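Local coordinates for protein putative creatinine amidohydrolase (Bacteroides fragilis, PDB 3LUB) that probably hydrolyses carbon-nitrogen bonds other than peptide bonds in linear amides, as a zinc-binding member of the creatininase superfamily, at residues L26-E32 against P71-H77; Y21-P27 against V64-P70; R112-I116 against L243-A248. All coordinates share one frame; numbering follows the deposited sequence.

Contact 1 of 3, residues L26-E32 against P71-H77; sequences LPWGATE and PVPFGAH. With ZN (zinc ion), chain B; EDO (1,2-ethanediol), chain C.
Leu26 meets Val72 through one methyl branch, CD1, which lies 3.9 Å from Val72 CG2; its first torsion sets CG anti to the backbone N (chi1 -177°) and carries that branch to the valine. The next carbonyl, Pro27 O, accepts Val72 N at 2.9 Å and is also approached by the CA-H of Pro71. Trp28 then holds the facing segment in two ways, over Val72 and at Phe74. The valine CB sits over the five-membered ring of the indole, 3.6 Å from its centroid and almost on the ring normal, a CH-pi contact. The indole N-H meanwhile gives a nearly straight bond (169°) from NE1 to Phe74 O, 2.8 Å away, with the oxygen in the indole plane although the nitrogen stands above the carbonyl plane. Gly29 N donates to Val72 O, completing a single beta bridge of Trp28 with Val72. Ala30 puts CB at the edge of the His77 ring, 3.5 Å from NE2. Thr31 OG1 donates to a lone pair of Pro73 O at 2.8 Å and accepts from a bound ethanediol, while a water joins Thr31 N, Gly75 N and His77 NE2. Finally, the extended chain of Glu32 passes the His77 ring, with its carboxylate turned 54° against it. Glu32 OE1 binds zinc alongside Asp43, His120 and a second water; OE2 is held by Gln81 NE2. The pairing thus illustrates a metal site built where parallel strands give way to loops. Strand 113-118 bonds to the Leu26 and Trp28 backbones through Leu117, helix 92-108 packs on Trp28 through Gln95 and Ile98, and helix 42-62 supplies Pro47 against Pro27 and Cys44 against Pro71 and Pro73.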
loop_
_atom_site.group_PDB
_atom_site.type_symbol
_atom_site.label_atom_id
_atom_site.label_comp_id
_atom_site.label_asym_id
_atom_site.label_seq_id
_atom_site.Cartn_x
_atom_site.Cartn_y
_atom_site.Cartn_z
ATOM N N LEU F 26 9.426 -20.950 -12.099
ATOM C CA LEU F 26 8.419 -19.984 -12.476
ATOM C C LEU F 26 8.852 -19.235 -13.737
ATOM O O LEU F 26 9.720 -18.361 -13.669
ATOM C CB LEU F 26 8.164 -19.014 -11.314
ATOM C CG LEU F 26 7.078 -17.939 -11.450
ATOM C CD1 LEU F 26 5.722 -18.620 -11.635
ATOM C CD2 LEU F 26 7.107 -17.015 -10.217
ATOM N N PRO F 27 8.273 -19.587 -14.903
ATOM C CA PRO F 27 8.535 -18.773 -16.066
ATOM C C PRO F 27 7.790 -17.415 -15.939
ATOM O O PRO F 27 6.638 -17.359 -15.498
ATOM C CB PRO F 27 8.020 -19.628 -17.246
ATOM C CG PRO F 27 7.673 -20.970 -16.661
ATOM C CD PRO F 27 7.376 -20.707 -15.216
ATOM N N TRP F 28 8.488 -16.331 -16.261
ATOM C CA TRP F 28 7.915 -15.012 -16.124
ATOM C C TRP F 28 8.213 -14.242 -17.379
ATOM O O TRP F 28 9.405 -14.016 -17.761
ATOM C CB TRP F 28 8.478 -14.324 -14.884
ATOM C CG TRP F 28 7.665 -13.204 -14.409
ATOM C CD1 TRP F 28 7.172 -12.180 -15.162
ATOM C CD2 TRP F 28 7.219 -12.972 -13.073
ATOM N NE1 TRP F 28 6.472 -11.312 -14.377
ATOM C CE2 TRP F 28 6.488 -11.759 -13.088
ATOM C CE3 TRP F 28 7.401 -13.643 -11.857
ATOM C CZ2 TRP F 28 5.911 -11.209 -11.937
ATOM C CZ3 TRP F 28 6.839 -13.108 -10.730
ATOM C CH2 TRP F 28 6.090 -11.896 -10.771
ATOM N N GLY F 29 7.123 -13.872 -18.040
ATOM C CA GLY F 29 7.154 -13.249 -19.329
ATOM C C GLY F 29 6.633 -11.825 -19.387
ATOM O O GLY F 29 6.947 -11.000 -18.540
ATOM N N ALA F 30 5.897 -11.552 -20.445
ATOM C CA ALA F 30 5.361 -10.237 -20.767
ATOM C C ALA F 30 4.302 -10.454 -21.837
ATOM O O ALA F 30 4.328 -11.479 -22.529
ATOM C CB ALA F 30 6.477 -9.281 -21.300
ATOM N N THR F 31 3.391 -9.483 -21.954
ATOM C CA THR F 31 2.415 -9.372 -23.032
ATOM C C THR F 31 2.826 -8.107 -23.842
ATOM O O THR F 31 2.598 -6.953 -23.435
ATOM C CB THR F 31 0.989 -9.326 -22.440
ATOM O OG1 THR F 31 0.816 -10.448 -21.543
ATOM C CG2 THR F 31 -0.129 -9.316 -23.533
ATOM N N GLU F 32 3.451 -8.343 -24.992
ATOM C CA GLU F 32 4.342 -7.370 -25.610
ATOM C C GLU F 32 4.492 -7.643 -27.094
ATOM O O GLU F 32 4.838 -8.748 -27.476
ATOM C CB GLU F 32 5.729 -7.452 -24.964
ATOM C CG GLU F 32 6.707 -6.367 -25.392
ATOM C CD GLU F 32 8.120 -6.600 -24.905
ATOM O OE1 GLU F 32 8.472 -7.786 -24.688
ATOM O OE2 GLU F 32 8.885 -5.617 -24.755
ATOM N N PRO F 71 3.352 -19.779 -16.949
ATOM C CA PRO F 71 4.060 -18.493 -17.101
ATOM C C PRO F 71 3.286 -17.227 -16.629
ATOM O O PRO F 71 2.079 -17.141 -16.789
ATOM C CB PRO F 71 4.390 -18.435 -18.589
ATOM C CG PRO F 71 3.787 -19.591 -19.211
ATOM C CD PRO F 71 3.143 -20.469 -18.225
ATOM N N VAL F 72 3.994 -16.249 -16.060
ATOM C CA VAL F 72 3.363 -15.026 -15.625
ATOM C C VAL F 72 3.429 -14.070 -16.807
ATOM O O VAL F 72 4.513 -13.750 -17.284
ATOM C CB VAL F 72 4.055 -14.420 -14.358
ATOM C CG1 VAL F 72 3.231 -13.298 -13.803
ATOM C CG2 VAL F 72 4.283 -15.454 -13.308
ATOM N N PRO F 73 2.271 -13.595 -17.314
ATOM C CA PRO F 73 2.348 -12.772 -18.502
ATOM C C PRO F 73 2.431 -11.262 -18.209
ATOM O O PRO F 73 1.990 -10.472 -19.032
ATOM C CB PRO F 73 1.027 -13.105 -19.183
ATOM C CG PRO F 73 0.072 -13.226 -18.032
ATOM C CD PRO F 73 0.871 -13.775 -16.874
ATOM N N PHE F 74 2.954 -10.876 -17.041
ATOM C CA PHE F 74 2.930 -9.480 -16.592
ATOM C C PHE F 74 4.357 -8.954 -16.510
ATOM O O PHE F 74 5.051 -9.180 -15.504
ATOM C CB PHE F 74 2.182 -9.328 -15.257
ATOM C CG PHE F 74 0.742 -9.712 -15.344
ATOM C CD1 PHE F 74 -0.154 -8.922 -16.058
ATOM C CD2 PHE F 74 0.273 -10.864 -14.759
ATOM C CE1 PHE F 74 -1.465 -9.312 -16.218
ATOM C CE2 PHE F 74 -1.066 -11.245 -14.901
ATOM C CZ PHE F 74 -1.924 -10.469 -15.642
ATOM N N GLY F 75 4.753 -8.256 -17.586
ATOM C CA GLY F 75 6.067 -7.639 -17.756
ATOM C C GLY F 75 6.101 -6.166 -17.420
ATOM O O GLY F 75 5.065 -5.546 -17.322
ATOM N N ALA F 76 7.305 -5.656 -17.148
ATOM C CA ALA F 76 7.605 -4.245 -16.968
ATOM C C ALA F 76 8.133 -3.718 -18.298
ATOM O O ALA F 76 9.170 -4.208 -18.812
ATOM C CB ALA F 76 8.679 -4.070 -15.894
ATOM N N HIS F 77 7.482 -2.668 -18.799
ATOM C CA HIS F 77 7.731 -2.141 -20.150
ATOM C C HIS F 77 8.193 -0.701 -20.194
ATOM O O HIS F 77 8.199 -0.010 -19.166
ATOM C CB HIS F 77 6.478 -2.342 -20.998
ATOM C CG HIS F 77 6.217 -3.778 -21.243
ATOM N ND1 HIS F 77 7.093 -4.559 -21.960
ATOM C CD2 HIS F 77 5.284 -4.616 -20.744
ATOM C CE1 HIS F 77 6.663 -5.807 -21.957
ATOM N NE2 HIS F 77 5.570 -5.869 -21.225
HETATM ZN ZN ZN B . 10.381 -8.631 -23.845
HETATM C C1 EDO C . -2.117 -10.268 -19.401
HETATM O O1 EDO C . -1.723 -10.947 -20.601
HETATM C C2 EDO C . -3.438 -10.861 -18.930
HETATM O O2 EDO C . -4.506 -10.465 -19.814
HETATM O O HOH W 1 3.580 -7.316 -20.181
HETATM O O HOH W 2 12.011 -9.502 -25.480
#

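Contact 2 of 3, residues Y21-P27 against V64-P70; sequences YDVIILP and VRCMVMP
Strands 23-27 and 66-68 run parallel, their axes 4.7 Å apart at 19°, and backbone bonds run from Val23 O to Met67 N, Met67 O to Ile25 N and Ile25 O to Met69 N. Before the regular pairing begins, a side chain takes over one of the bonds: Asp22 N donates to Arg65 O at 2.8 Å, and Asp22 OD2 receives Arg65 N in return, through its anti lone pair, at 3.2 Å. The extended first two torsions of Arg65 (chi2 -176°) lay CD over one face of the Tyr21 ring, 3.7 Å from the centroid; the bend at chi3 then turns the guanidinium. This CH-pi contact leaves the guanidinium farther off, at most weakly attractive, its plane 69° from the ring. Met67, like Met69 and Met247 modelled as selenomethionine, has SE 5.4 Å from the Tyr21 centroid, oblique to the ring, a Met-aromatic contact, and its CE methyl touches Tyr21 OH. The polar ends are held by Glu5, which takes Tyr21 OH on its carbonyl and Arg65 NE on its carboxylate. Ile24 shares this face of the sheet with Met67; its CG2 presses on CG of Met69 at 3.4 Å, tighter than usual for two carbons. The other face carries Val23, whose CB lies 3.7 Å from Cys66 SG, and Ile25, with CG1 against Val68 CG2. Farther on, the Pro27 ring brings CG to 3.5 Å from Val68 CG1. The pair forms the two strands of a beta-alpha-beta crossover. Its linking helix 42-62 lies against Ile25 and Val68 through Ala51 and Val52, and helix 226-249 adds Phe244 to Ile25. Helix 92-108 reaches Ile24 and Leu26, Phe86 of the second subunit meets Tyr21 edge-to-face, and strand 113-118 bonds to the Ile24 backbone.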
loop_
_atom_site.group_PDB
_atom_site.type_symbol
_atom_site.label_atom_id
_atom_site.label_comp_id
_atom_site.label_asym_id
_atom_site.label_seq_id
_atom_site.Cartn_x
_atom_site.Cartn_y
_atom_site.Cartn_z
ATOM N N TYR F 21 8.539 -33.321 -5.401
ATOM C CA TYR F 21 9.132 -32.271 -6.220
ATOM C C TYR F 21 10.214 -31.573 -5.422
ATOM O O TYR F 21 10.037 -31.269 -4.256
ATOM C CB TYR F 21 8.068 -31.286 -6.745
ATOM C CG TYR F 21 7.174 -31.907 -7.782
ATOM C CD1 TYR F 21 6.049 -32.632 -7.420
ATOM C CD2 TYR F 21 7.451 -31.791 -9.113
ATOM C CE1 TYR F 21 5.251 -33.228 -8.365
ATOM C CE2 TYR F 21 6.632 -32.363 -10.058
ATOM C CZ TYR F 21 5.537 -33.104 -9.667
ATOM O OH TYR F 21 4.729 -33.729 -10.599
ATOM N N ASP F 22 11.341 -31.349 -6.077
ATOM C CA ASP F 22 12.531 -30.751 -5.462
ATOM C C ASP F 22 12.624 -29.245 -5.722
ATOM O O ASP F 22 12.844 -28.446 -4.788
ATOM C CB ASP F 22 13.782 -31.418 -6.034
ATOM C CG ASP F 22 13.870 -32.882 -5.669
ATOM O OD1 ASP F 22 13.974 -33.144 -4.464
ATOM O OD2 ASP F 22 13.805 -33.746 -6.580
ATOM N N VAL F 23 12.484 -28.864 -6.987
ATOM C CA VAL F 23 12.599 -27.442 -7.394
ATOM C C VAL F 23 11.366 -26.997 -8.134
ATOM O O VAL F 23 10.802 -27.784 -8.853
ATOM C CB VAL F 23 13.858 -27.215 -8.251
ATOM C CG1 VAL F 23 14.105 -25.729 -8.489
ATOM C CG2 VAL F 23 15.061 -27.906 -7.590
ATOM N N ILE F 24 10.939 -25.738 -7.927
ATOM C CA ILE F 24 9.827 -25.127 -8.691
ATOM C C ILE F 24 10.431 -24.116 -9.654
ATOM O O ILE F 24 11.339 -23.362 -9.314
ATOM C CB ILE F 24 8.777 -24.400 -7.762
ATOM C CG1 ILE F 24 8.359 -25.288 -6.554
ATOM C CG2 ILE F 24 7.583 -23.853 -8.562
ATOM C CD1 ILE F 24 7.948 -26.700 -6.878
ATOM N N ILE F 25 9.932 -24.094 -10.876
ATOM C CA ILE F 25 10.408 -23.144 -11.886
ATOM C C ILE F 25 9.249 -22.258 -12.246
ATOM O O ILE F 25 8.197 -22.753 -12.617
ATOM C CB ILE F 25 10.922 -23.817 -13.182
ATOM C CG1 ILE F 25 11.683 -25.139 -12.882
ATOM C CG2 ILE F 25 11.732 -22.856 -13.898
ATOM C CD1 ILE F 25 12.783 -25.002 -11.968
ATOM N N LEU F 26 9.426 -20.950 -12.099
ATOM C CA LEU F 26 8.419 -19.984 -12.476
ATOM C C LEU F 26 8.852 -19.235 -13.737
ATOM O O LEU F 26 9.720 -18.361 -13.669
ATOM C CB LEU F 26 8.164 -19.014 -11.314
ATOM C CG LEU F 26 7.078 -17.939 -11.450
ATOM C CD1 LEU F 26 5.722 -18.620 -11.635
ATOM C CD2 LEU F 26 7.107 -17.015 -10.217
ATOM N N PRO F 27 8.273 -19.587 -14.903
ATOM C CA PRO F 27 8.535 -18.773 -16.066
ATOM C C PRO F 27 7.790 -17.415 -15.939
ATOM O O PRO F 27 6.638 -17.359 -15.498
ATOM C CB PRO F 27 8.020 -19.628 -17.246
ATOM C CG PRO F 27 7.673 -20.970 -16.661
ATOM C CD PRO F 27 7.376 -20.707 -15.216
ATOM N N VAL F 64 15.926 -35.985 -10.436
ATOM C CA VAL F 64 15.534 -34.752 -9.778
ATOM C C VAL F 64 14.286 -34.250 -10.498
ATOM O O VAL F 64 14.306 -34.083 -11.708
ATOM C CB VAL F 64 16.658 -33.715 -9.793
ATOM C CG1 VAL F 64 16.117 -32.343 -9.383
ATOM C CG2 VAL F 64 17.776 -34.168 -8.857
ATOM N N ARG F 65 13.208 -34.036 -9.738
ATOM C CA ARG F 65 11.893 -33.697 -10.287
ATOM C C ARG F 65 11.486 -32.272 -9.968
ATOM O O ARG F 65 11.318 -31.925 -8.789
ATOM C CB ARG F 65 10.823 -34.643 -9.728
ATOM C CG ARG F 65 9.516 -34.531 -10.506
ATOM C CD ARG F 65 8.396 -35.378 -9.922
ATOM N NE ARG F 65 8.565 -36.782 -10.258
ATOM C CZ ARG F 65 9.026 -37.726 -9.442
ATOM N NH1 ARG F 65 9.391 -37.463 -8.207
ATOM N NH2 ARG F 65 9.113 -38.968 -9.881
ATOM N N CYS F 66 11.281 -31.481 -11.026
ATOM C CA CYS F 66 10.924 -30.083 -10.913
ATOM C C CYS F 66 9.537 -29.842 -11.507
ATOM O O CYS F 66 9.092 -30.551 -12.424
ATOM C CB CYS F 66 11.969 -29.237 -11.626
ATOM S SG CYS F 66 13.683 -29.604 -11.073
HETATM N N MSE F 67 8.835 -28.859 -10.966
HETATM C CA MSE F 67 7.565 -28.451 -11.553
HETATM C C MSE F 67 7.738 -27.132 -12.248
HETATM O O MSE F 67 8.152 -26.155 -11.622
HETATM C CB MSE F 67 6.506 -28.291 -10.470
HETATM C CG MSE F 67 5.095 -27.985 -10.996
HETATM SE SE MSE F 67 4.492 -29.120 -12.474
HETATM C CE MSE F 67 3.360 -30.434 -11.529
ATOM N N VAL F 68 7.320 -27.064 -13.505
ATOM C CA VAL F 68 7.220 -25.792 -14.203
ATOM C C VAL F 68 5.817 -25.207 -14.082
ATOM O O VAL F 68 4.837 -25.785 -14.557
ATOM C CB VAL F 68 7.639 -25.909 -15.664
ATOM C CG1 VAL F 68 7.624 -24.502 -16.366
ATOM C CG2 VAL F 68 9.000 -26.549 -15.756
HETATM N N MSE F 69 5.743 -24.058 -13.412
HETATM C CA MSE F 69 4.508 -23.379 -13.187
HETATM C C MSE F 69 3.976 -22.652 -14.471
HETATM O O MSE F 69 4.687 -22.513 -15.478
HETATM C CB MSE F 69 4.672 -22.375 -12.040
HETATM C CG MSE F 69 5.120 -22.953 -10.720
HETATM SE SE MSE F 69 3.806 -24.111 -9.871
HETATM C CE MSE F 69 2.297 -22.723 -9.511
ATOM N N PRO F 70 2.695 -22.249 -14.448
ATOM C CA PRO F 70 2.227 -21.464 -15.584
ATOM C C PRO F 70 3.006 -20.151 -15.724
ATOM O O PRO F 70 3.297 -19.487 -14.734
ATOM C CB PRO F 70 0.750 -21.225 -15.250
ATOM C CG PRO F 70 0.396 -22.336 -14.326
ATOM C CD PRO F 70 1.610 -22.482 -13.473
#

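Contact 3 of 3, residues R112-I116 against L243-A248; sequences RKLLI and LFEEMA
Lys113 crosses from the strand to the helix, and its atoms meet Met247 one after another. CB lies 4.1 Å from Met247 CE, the methyl at the end of the selenoether. With CG set beside the backbone N (chi1 -62°) and every later torsion extended, the chain heads straight for the helix backbone. CD passes Met247 O at 3.2 Å, CE is closer still, and NZ donates a hydrogen bond to that carbonyl oxygen, approaching in the carbonyl plane. The modelled separation of NZ and Met247 O, 2.5 Å, is short for such a bond, so its exact length is doubtful. Met247 itself reaches back toward the strand: its chain bends at chi3 (74°) and brings CE to 3.8 Å from Leu114 O. Two residues along, on the same face of the strand, Leu115 packs against the preceding helical turn. Its CD2 comes 4.0 Å from Leu243 CD2, and the same methyl meets the edge of the Phe244 ring, 3.8 Å from CE1, the two side chains crossing at about a right angle. The helix runs nearly antiparallel to the strand (156°), their axes 9.8 Å apart, as a helix layered on a parallel sheet does. Leu140 of strand 140-145 also touches Met247, while Ala203 of the third subunit packs on Leu115. The chemistry is therefore graded: aliphatic and aromatic contacts at Leu115 give way to a polar end at the partly exposed Lys113, whose NZ lies against the Met247 carbonyl. Because Met247 stands in the last turn of helix 226-249, the lysine charge would probably be favoured by the negative end of the helix dipole, and its long methylene chain lets that charge sit beside an otherwise apolar interface.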
loop_
_atom_site.group_PDB
_atom_site.type_symbol
_atom_site.label_atom_id
_atom_site.label_comp_id
_atom_site.label_asym_id
_atom_site.label_seq_id
_atom_site.Cartn_x
_atom_site.Cartn_y
_atom_site.Cartn_z
ATOM N N ARG F 112 10.660 -25.206 -0.900
ATOM C CA ARG F 112 11.701 -24.330 -0.389
ATOM C C ARG F 112 12.693 -23.862 -1.406
ATOM O O ARG F 112 13.639 -23.225 -1.018
ATOM C CB ARG F 112 12.478 -25.046 0.723
ATOM C CG ARG F 112 11.616 -25.473 1.892
ATOM C CD ARG F 112 11.062 -24.238 2.630
ATOM N NE ARG F 112 10.302 -24.563 3.834
ATOM C CZ ARG F 112 8.992 -24.751 3.879
ATOM N NH1 ARG F 112 8.252 -24.673 2.785
ATOM N NH2 ARG F 112 8.407 -25.030 5.025
ATOM N N LYS F 113 12.512 -24.155 -2.687
ATOM C CA LYS F 113 13.450 -23.756 -3.716
ATOM C C LYS F 113 12.694 -23.371 -4.984
ATOM O O LYS F 113 11.863 -24.166 -5.499
ATOM C CB LYS F 113 14.381 -24.920 -4.039
ATOM C CG LYS F 113 15.195 -25.344 -2.865
ATOM C CD LYS F 113 16.042 -26.534 -3.177
ATOM C CE LYS F 113 17.016 -26.810 -2.029
ATOM N NZ LYS F 113 17.543 -28.206 -2.155
ATOM N N LEU F 114 12.980 -22.170 -5.489
ATOM C CA LEU F 114 12.284 -21.637 -6.650
ATOM C C LEU F 114 13.266 -20.956 -7.561
ATOM O O LEU F 114 14.108 -20.191 -7.102
ATOM C CB LEU F 114 11.201 -20.618 -6.188
ATOM C CG LEU F 114 10.427 -19.794 -7.218
ATOM C CD1 LEU F 114 9.469 -20.634 -8.091
ATOM C CD2 LEU F 114 9.649 -18.646 -6.528
ATOM N N LEU F 115 13.168 -21.223 -8.861
ATOM C CA LEU F 115 13.875 -20.443 -9.864
ATOM C C LEU F 115 12.867 -19.676 -10.679
ATOM O O LEU F 115 11.946 -20.274 -11.227
ATOM C CB LEU F 115 14.695 -21.324 -10.792
ATOM C CG LEU F 115 15.384 -20.556 -11.931
ATOM C CD1 LEU F 115 16.550 -19.776 -11.365
ATOM C CD2 LEU F 115 15.782 -21.435 -13.076
ATOM N N ILE F 116 13.064 -18.363 -10.769
ATOM C CA ILE F 116 12.327 -17.514 -11.700
ATOM C C ILE F 116 13.096 -17.471 -13.020
ATOM O O ILE F 116 14.215 -16.991 -13.050
ATOM C CB ILE F 116 12.122 -16.051 -11.174
ATOM C CG1 ILE F 116 11.441 -16.058 -9.787
ATOM C CG2 ILE F 116 11.298 -15.268 -12.174
ATOM C CD1 ILE F 116 11.584 -14.764 -8.977
ATOM N N LEU F 243 21.732 -26.723 -13.027
ATOM C CA LEU F 243 21.324 -25.857 -11.931
ATOM C C LEU F 243 20.169 -26.434 -11.147
ATOM O O LEU F 243 20.168 -26.382 -9.905
ATOM C CB LEU F 243 20.940 -24.467 -12.455
ATOM C CG LEU F 243 20.236 -23.504 -11.479
ATOM C CD1 LEU F 243 21.201 -22.960 -10.514
ATOM C CD2 LEU F 243 19.573 -22.354 -12.260
ATOM N N PHE F 244 19.167 -26.968 -11.847
ATOM C CA PHE F 244 18.062 -27.651 -11.151
ATOM C C PHE F 244 18.617 -28.772 -10.259
ATOM O O PHE F 244 18.242 -28.896 -9.115
ATOM C CB PHE F 244 17.026 -28.284 -12.112
ATOM C CG PHE F 244 16.340 -27.315 -13.052
ATOM C CD1 PHE F 244 16.560 -25.944 -13.004
ATOM C CD2 PHE F 244 15.439 -27.797 -13.976
ATOM C CE1 PHE F 244 15.926 -25.095 -13.897
ATOM C CE2 PHE F 244 14.789 -26.945 -14.854
ATOM C CZ PHE F 244 15.039 -25.595 -14.817
ATOM N N GLU F 245 19.495 -29.604 -10.798
ATOM C CA GLU F 245 20.023 -30.748 -10.013
ATOM C C GLU F 245 20.789 -30.306 -8.778
ATOM O O GLU F 245 20.592 -30.850 -7.702
ATOM C CB GLU F 245 20.943 -31.636 -10.858
ATOM C CG GLU F 245 20.234 -32.505 -11.914
ATOM C CD GLU F 245 21.093 -32.743 -13.160
ATOM O OE1 GLU F 245 22.226 -32.201 -13.187
ATOM O OE2 GLU F 245 20.645 -33.455 -14.107
ATOM N N GLU F 246 21.676 -29.335 -8.937
ATOM C CA GLU F 246 22.482 -28.835 -7.811
ATOM C C GLU F 246 21.638 -28.091 -6.788
ATOM O O GLU F 246 21.891 -28.198 -5.598
ATOM C CB GLU F 246 23.580 -27.918 -8.295
ATOM C CG GLU F 246 24.585 -28.566 -9.203
ATOM C CD GLU F 246 25.316 -27.532 -10.049
ATOM O OE1 GLU F 246 24.899 -26.341 -10.015
ATOM O OE2 GLU F 246 26.291 -27.889 -10.756
HETATM N N MSE F 247 20.634 -27.342 -7.230
HETATM C CA MSE F 247 19.672 -26.750 -6.291
HETATM C C MSE F 247 18.970 -27.794 -5.451
HETATM O O MSE F 247 18.810 -27.600 -4.243
HETATM C CB MSE F 247 18.629 -25.893 -7.005
HETATM C CG MSE F 247 19.162 -24.554 -7.469
HETATM SE SE MSE F 247 17.789 -23.530 -8.417
HETATM C CE MSE F 247 16.686 -23.017 -6.836
ATOM N N ALA F 248 18.579 -28.907 -6.083
ATOM C CA ALA F 248 17.935 -30.041 -5.384
ATOM C C ALA F 248 18.848 -30.783 -4.424
ATOM O O ALA F 248 18.389 -31.278 -3.388
ATOM C CB ALA F 248 17.374 -31.042 -6.384
#

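How the contacts relate
All three contacts are largely buried and serve one parallel sheet, but their chemistry follows their place in it. Contact 1, about 8 Å from the chain's centre, lies beyond the strand pairing and turns polar, with a side-chain clasp on loop carbonyls, a bridging water and a zinc ligand. Contact 2 shares Leu26 and Pro27 with it and is strand pairing within the sheet, regular backbone bonding flanked by apolar faces. Contact 3 joins the next strand to a covering helix through apolar side chains and a lysine that meets a helix carbonyl. Contacts 2 and 3, centred about 8 Å apart, meet where Ile24 and Leu26 probably bond to Leu115 and where Val64 packs on Ala248.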